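Local coordinates for sulfate adenylyltransferase, adenylylsulfate kinase (PDB 3CR8) that uses ATP to phosphorylate adenosine 5'-phosphosulfate, giving 3'-phosphoadenylyl sulfate, and works as a hexamer that lacks ATP sulfurylase activity, at the interface of chains A and B. Numbering follows the deposited sequence. Chains: chain A/B, Sulfate adenylyltransferase, adenylylsulfate kinase.

Contact 1: the interface of chains A and B. Residues chain A 412-415, 430, 434; chain B 413-414, 430, 433.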
ATOM      1  N   HIS A 412      -4.584  48.081 -14.789  1.00 76.64           N
ATOM      2  CA  HIS A 412      -4.743  47.106 -15.874  1.00 66.34           C
ATOM      3  C   HIS A 412      -6.099  46.803 -16.568  1.00 68.04           C
ATOM      4  O   HIS A 412      -6.099  46.448 -17.733  1.00 57.60           O
ATOM      5  CB  HIS A 412      -4.334  45.748 -15.333  1.00 56.49           C
ATOM      6  CG  HIS A 412      -3.195  45.768 -14.365  1.00 67.69           C
ATOM      7  ND1 HIS A 412      -1.904  45.479 -14.733  1.00 59.49           N
ATOM      8  CD2 HIS A 412      -3.165  45.962 -13.028  1.00 69.33           C
ATOM      9  CE1 HIS A 412      -1.123  45.528 -13.675  1.00 59.66           C
ATOM     10  NE2 HIS A 412      -1.862  45.824 -12.627  1.00 72.15           N
ATOM     11  N   LEU A 413      -7.165  47.002 -15.829  1.00 72.85           N
ATOM     12  CA  LEU A 413      -8.456  46.730 -16.352  1.00 74.97           C
ATOM     13  C   LEU A 413      -9.193  47.963 -16.771  1.00 67.22           C
ATOM     14  O   LEU A 413      -9.877  47.943 -17.768  1.00 70.31           O
ATOM     15  CB  LEU A 413      -9.252  45.955 -15.328  1.00 83.52           C
ATOM     16  CG  LEU A 413      -9.134  44.459 -15.561  1.00 74.92           C
ATOM     17  CD1 LEU A 413      -7.810  44.159 -16.170  1.00 55.34           C
ATOM     18  CD2 LEU A 413      -9.353  43.701 -14.296  1.00 69.75           C
ATOM     19  N   SER A 414      -9.081  49.039 -16.020  1.00 70.15           N
ATOM     20  CA  SER A 414      -9.968  50.160 -16.287  1.00 93.96           C
ATOM     21  C   SER A 414      -9.327  51.534 -16.263  1.00 89.19           C
ATOM     22  O   SER A 414     -10.008  52.543 -16.172  1.00 89.00           O
ATOM     23  CB  SER A 414     -11.064  50.195 -15.245  1.00 86.77           C
ATOM     24  OG  SER A 414     -10.550  50.710 -14.038  1.00 93.20           O
ATOM     25  N   SER A 415      -8.017  51.568 -16.338  1.00 93.04           N
ATOM     26  CA  SER A 415      -7.302  52.812 -16.307  1.00 94.31           C
ATOM     27  C   SER A 415      -7.970  53.838 -17.203  1.00102.95           C
ATOM     28  O   SER A 415      -7.791  55.039 -17.028  1.00101.07           O
ATOM     29  CB  SER A 415      -5.914  52.519 -16.810  1.00 86.79           C
ATOM     30  OG  SER A 415      -5.948  51.298 -17.509  1.00 97.65           O
ATOM     31  N   ARG A 430     -16.168  43.408 -17.319  1.00 64.95           N
ATOM     32  CA  ARG A 430     -14.747  43.266 -17.516  1.00 55.42           C
ATOM     33  C   ARG A 430     -14.182  42.487 -16.399  1.00 54.81           C
ATOM     34  O   ARG A 430     -13.347  41.634 -16.569  1.00 65.60           O
ATOM     35  CB  ARG A 430     -14.099  44.623 -17.454  1.00 61.48           C
ATOM     36  CG  ARG A 430     -12.617  44.562 -17.569  1.00 65.48           C
ATOM     37  CD  ARG A 430     -12.192  44.954 -18.940  1.00 72.26           C
ATOM     38  NE  ARG A 430     -11.600  46.278 -18.945  1.00 78.06           N
ATOM     39  CZ  ARG A 430     -11.702  47.124 -19.953  1.00 76.03           C
ATOM     40  NH1 ARG A 430     -12.395  46.788 -21.019  1.00 65.91           N
ATOM     41  NH2 ARG A 430     -11.121  48.302 -19.887  1.00 76.71           N
ATOM     42  N   VAL A 434     -12.496  38.581 -16.047  1.00 47.35           N
ATOM     43  CA  VAL A 434     -11.218  38.173 -15.492  1.00 43.82           C
ATOM     44  C   VAL A 434     -11.489  37.208 -14.346  1.00 50.53           C
ATOM     45  O   VAL A 434     -10.868  36.135 -14.235  1.00 38.45           O
ATOM     46  CB  VAL A 434     -10.341  39.368 -15.078  1.00 43.69           C
ATOM     47  CG1 VAL A 434      -9.152  38.926 -14.221  1.00 33.25           C
ATOM     48  CG2 VAL A 434      -9.831  40.069 -16.325  1.00 45.42           C
TER
ATOM     49  N   LEU B 413     -11.888  42.686 -22.898  1.00 75.38           N
ATOM     50  CA  LEU B 413     -10.688  43.286 -22.344  1.00 77.27           C
ATOM     51  C   LEU B 413     -10.304  44.649 -22.898  1.00 65.61           C
ATOM     52  O   LEU B 413      -9.653  45.421 -22.241  1.00 64.98           O
ATOM     53  CB  LEU B 413      -9.544  42.307 -22.529  1.00 80.31           C
ATOM     54  CG  LEU B 413      -8.543  42.115 -21.417  1.00 75.90           C
ATOM     55  CD1 LEU B 413      -9.270  42.058 -20.140  1.00 53.68           C
ATOM     56  CD2 LEU B 413      -7.850  40.832 -21.661  1.00 70.98           C
ATOM     57  N   SER B 414     -10.687  44.951 -24.118  1.00 72.62           N
ATOM     58  CA  SER B 414     -10.383  46.263 -24.649  1.00 91.87           C
ATOM     59  C   SER B 414     -11.563  46.614 -25.518  1.00 90.11           C
ATOM     60  O   SER B 414     -11.391  46.955 -26.665  1.00 91.79           O
ATOM     61  CB  SER B 414      -9.173  46.206 -25.564  1.00 88.01           C
ATOM     62  OG  SER B 414      -9.463  45.470 -26.725  1.00 87.08           O
ATOM     63  N   ARG B 430      -2.632  44.738 -20.812  1.00 66.51           N
ATOM     64  CA  ARG B 430      -3.909  44.232 -20.360  1.00 50.54           C
ATOM     65  C   ARG B 430      -3.881  42.735 -20.517  1.00 50.75           C
ATOM     66  O   ARG B 430      -4.178  42.018 -19.581  1.00 58.80           O
ATOM     67  CB  ARG B 430      -5.028  44.791 -21.234  1.00 66.52           C
ATOM     68  CG  ARG B 430      -6.387  44.425 -20.760  1.00 63.27           C
ATOM     69  CD  ARG B 430      -6.872  45.479 -19.824  1.00 64.17           C
ATOM     70  NE  ARG B 430      -7.792  46.391 -20.492  1.00 79.33           N
ATOM     71  CZ  ARG B 430      -7.894  47.689 -20.233  1.00 71.32           C
ATOM     72  NH1 ARG B 430      -7.111  48.251 -19.325  1.00 60.07           N
ATOM     73  NH2 ARG B 430      -8.782  48.425 -20.895  1.00 71.64           N
ATOM     74  N   PHE B 433      -1.589  40.820 -18.393  1.00 60.11           N
ATOM     75  CA  PHE B 433      -2.141  40.739 -17.045  1.00 51.99           C
ATOM     76  C   PHE B 433      -3.157  39.601 -16.889  1.00 58.90           C
ATOM     77  O   PHE B 433      -3.064  38.791 -15.954  1.00 47.01           O
ATOM     78  CB  PHE B 433      -2.791  42.060 -16.642  1.00 44.62           C
ATOM     79  CG  PHE B 433      -3.522  41.989 -15.352  1.00 47.11           C
ATOM     80  CD1 PHE B 433      -2.836  41.771 -14.165  1.00 38.12           C
ATOM     81  CD2 PHE B 433      -4.910  42.104 -15.318  1.00 54.09           C
ATOM     82  CE1 PHE B 433      -3.524  41.666 -12.958  1.00 46.86           C
ATOM     83  CE2 PHE B 433      -5.607  42.006 -14.110  1.00 45.51           C
ATOM     84  CZ  PHE B 433      -4.912  41.780 -12.931  1.00 38.99           C
TER
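This is a two-fold symmetric homodimer interface between the APS kinase regions of chains A and B, and it joins subunits within the hexamer. The end of A helix 407-414 packs on B helix 421-440, the end of B helix 407-413 faces A:Arg430, and the two Arg430 side chains meet between them. B:Arg430 lies at the centre. Its CG is anti to the backbone N (chi1 -175°), and the chain then bends at chi2 and chi3. This brings the guanidinium to the end of the A helix. NH1 of B:Arg430 donates to the backbone carbonyl O of A:His412 at 2.6 Å, coming from above the carbonyl plane. In its own chain, NE of B:Arg430 bonds almost straight to O of B:Leu413 at 2.7 Å, nearly along the C=O axis. A:Arg430 has a similar shape. NE and NH2 of A:Arg430 both grip O of A:Leu413, side-on, with NH2 2.5 Å from it. The same carbonyl O also sits over one face of the B:Arg430 guanidinium. The two arginine side chains cross at about a right angle, CZ of A:Arg430 3.9 Å from CZ of B:Arg430; the guanidinium planes are 39° apart and no hydrogen bond joins them. Their like charges are probably offset by the carbonyls at the helix ends. An alanine in place of B:Arg430 would probably loosen the interface, since the bonds to both helix ends would be lost. Beside the arginines, the ring of B:Phe433 stacks on the imidazole of A:His412, centroids 4.3 Å apart and planes 17° apart. The overlap is offset toward the rims. CD1 of A:Leu413 touches CD2 of B:Phe433 at 3.7 Å, the two side chains crossing at about a right angle.

Contact 2: the interface of chains A and B. Residues chain A 387, 390, 394, 403; chain B 108, 203-205.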
ATOM      1  N   ARG A 387     -10.875  42.891   1.338  1.00 43.21           N
ATOM      2  CA  ARG A 387      -9.465  42.679   1.696  1.00 45.86           C
ATOM      3  C   ARG A 387      -9.255  41.738   2.867  1.00 44.96           C
ATOM      4  O   ARG A 387      -8.359  40.909   2.867  1.00 43.75           O
ATOM      5  CB  ARG A 387      -8.770  43.994   2.023  1.00 49.55           C
ATOM      6  CG  ARG A 387      -7.844  44.468   0.964  1.00 51.51           C
ATOM      7  CD  ARG A 387      -7.155  45.710   1.414  1.00 63.88           C
ATOM      8  NE  ARG A 387      -5.927  45.438   2.152  1.00 61.51           N
ATOM      9  CZ  ARG A 387      -4.735  45.347   1.576  1.00 68.91           C
ATOM     10  NH1 ARG A 387      -4.629  45.481   0.252  1.00 60.32           N
ATOM     11  NH2 ARG A 387      -3.657  45.126   2.325  1.00 45.02           N
ATOM     12  N   ALA A 390      -9.940  38.172   1.741  1.00 49.25           N
ATOM     13  CA  ALA A 390      -8.783  37.700   0.992  1.00 39.84           C
ATOM     14  C   ALA A 390      -7.696  37.165   1.928  1.00 42.05           C
ATOM     15  O   ALA A 390      -7.183  36.081   1.729  1.00 45.07           O
ATOM     16  CB  ALA A 390      -8.221  38.832   0.124  1.00 42.32           C
ATOM     17  N   MET A 394      -6.380  33.221   2.215  1.00 41.98           N
ATOM     18  CA  MET A 394      -4.990  32.960   1.836  1.00 37.49           C
ATOM     19  C   MET A 394      -4.298  32.038   2.800  1.00 38.51           C
ATOM     20  O   MET A 394      -3.291  31.469   2.484  1.00 45.75           O
ATOM     21  CB  MET A 394      -4.192  34.262   1.731  1.00 42.24           C
ATOM     22  CG  MET A 394      -4.489  35.054   0.447  1.00 59.93           C
ATOM     23  SD  MET A 394      -3.346  36.403  -0.009  1.00 49.84           S
ATOM     24  CE  MET A 394      -4.218  36.962  -1.488  1.00 45.05           C
ATOM     25  N   LEU A 403      -7.272  39.454  -5.357  1.00 61.89           N
ATOM     26  CA  LEU A 403      -8.145  40.564  -5.013  1.00 46.69           C
ATOM     27  C   LEU A 403      -8.321  41.500  -6.191  1.00 52.07           C
ATOM     28  O   LEU A 403      -7.448  42.305  -6.453  1.00 61.83           O
ATOM     29  CB  LEU A 403      -7.530  41.359  -3.876  1.00 47.95           C
ATOM     30  CG  LEU A 403      -8.509  41.863  -2.794  1.00 65.01           C
ATOM     31  CD1 LEU A 403      -7.829  42.837  -1.848  1.00 48.43           C
ATOM     32  CD2 LEU A 403      -9.778  42.494  -3.369  1.00 63.67           C
TER
ATOM     33  N   GLU B 108      -4.317  51.534   3.688  1.00 60.82           N
ATOM     34  CA  GLU B 108      -5.718  51.746   3.359  1.00 63.49           C
ATOM     35  C   GLU B 108      -6.319  52.822   4.257  1.00 77.02           C
ATOM     36  O   GLU B 108      -7.524  52.783   4.558  1.00 62.40           O
ATOM     37  CB  GLU B 108      -6.528  50.431   3.475  1.00 76.36           C
ATOM     38  CG  GLU B 108      -5.887  49.159   2.898  1.00 62.92           C
ATOM     39  CD  GLU B 108      -5.529  49.250   1.418  1.00 87.85           C
ATOM     40  OE1 GLU B 108      -6.170  50.036   0.678  1.00104.00           O
ATOM     41  OE2 GLU B 108      -4.599  48.519   0.995  1.00 71.48           O
ATOM     42  N   ASP B 203       2.940  42.011   2.519  1.00 60.14           N
ATOM     43  CA  ASP B 203       1.596  42.508   2.252  1.00 50.60           C
ATOM     44  C   ASP B 203       0.781  41.470   1.468  1.00 62.83           C
ATOM     45  O   ASP B 203       1.340  40.573   0.824  1.00 67.51           O
ATOM     46  CB  ASP B 203       1.667  43.785   1.449  1.00 53.75           C
ATOM     47  CG  ASP B 203       0.410  44.559   1.524  1.00 67.19           C
ATOM     48  OD1 ASP B 203      -0.012  44.847   2.660  1.00 66.03           O
ATOM     49  OD2 ASP B 203      -0.161  44.873   0.458  1.00 72.34           O
ATOM     50  N   ILE B 204      -0.543  41.583   1.501  1.00 63.90           N
ATOM     51  CA  ILE B 204      -1.350  40.602   0.781  1.00 53.85           C
ATOM     52  C   ILE B 204      -1.227  40.696  -0.742  1.00 62.41           C
ATOM     53  O   ILE B 204      -1.586  39.755  -1.442  1.00 70.00           O
ATOM     54  CB  ILE B 204      -2.771  40.378   1.397  1.00 50.04           C
ATOM     55  CG1 ILE B 204      -3.849  41.194   0.683  1.00 59.24           C
ATOM     56  CG2 ILE B 204      -2.776  40.658   2.899  1.00 50.69           C
ATOM     57  CD1 ILE B 204      -5.239  40.557   0.782  1.00 59.41           C
ATOM     58  N   THR B 205      -0.700  41.818  -1.259  1.00 85.43           N
ATOM     59  CA  THR B 205      -0.389  41.896  -2.698  1.00 66.82           C
ATOM     60  C   THR B 205       0.984  42.266  -3.360  1.00 74.29           C
ATOM     61  O   THR B 205       1.175  41.943  -4.525  1.00100.93           O
ATOM     62  CB  THR B 205      -1.629  42.643  -3.317  1.00 62.17           C
ATOM     63  OG1 THR B 205      -1.182  43.654  -4.218  1.00 93.24           O
ATOM     64  CG2 THR B 205      -2.519  43.299  -2.251  1.00 56.47           C
TER
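Helix 380-394, which starts within the P-loop sequence GLSGAGKS of the APS kinase region, provides most of the A side of this contact. The B side comes from loops in other parts of the partner: B:Glu108 in the PUA-like region, and B:Asp203, B:Ile204 and B:Thr205 in the ATP sulfurylase-like region. The contact therefore packs the kinase of one subunit against the N-terminal part of the other. A:Arg387 carries the polar half. Its chain runs straight at chi2 (-176°) and bends at chi3 (88°), which turns one guanidinium face to B:Glu108 and an edge to B:Asp203. B:Glu108 comes tip to tip with it. The carboxylate OE2 of B:Glu108 forms a salt bridge with NH1 of A:Arg387 at 3.1 Å. OE2 lies above one guanidinium face, displaced toward the rim, and the N-H groups do not point at it. The pair is therefore probably held by charge more than by a directed bond. The planes of the two groups are 35° apart. B:Asp203 crosses the arginine at about a right angle. OD1 of B:Asp203 lies at the guanidinium edge, in plane, and makes a longer salt bridge to NH2 of A:Arg387 at 3.7 Å. The two carboxylates would be expected to balance its positive charge. The opposite face of the guanidinium is backed by CG1 of B:Ile204, so the group sits between an acid and an aliphatic chain. B:Ile204 carries the apolar half. The tip of B:Ile204, CD1, packs against CB of A:Ala390 at 3.5 Å. CD1 of A:Leu403, from strand 401-404, is more distant, 4.3 Å from CD1 of B:Ile204. At the far end of the helix, the extended side chain of A:Met394 brings its methyl CE to 3.8 Å from the backbone O of B:Ile204.

The centres of the C-alpha atoms of contact 1 and contact 2 are about 19 Å apart. They share no residue and no helix or strand. In chain A both lie in the kinase region, and strand 401-404 of contact 2 is followed closely in sequence by helix 407-414 of contact 1. In chain B they differ: contact 1 uses the kinase region, contact 2 the PUA-like and sulfurylase-like regions. One kinase thus touches both the kinase and the N-terminal part of its partner. By symmetry each contact has a twin, which probably helps fix how the regions are placed within the hexamer.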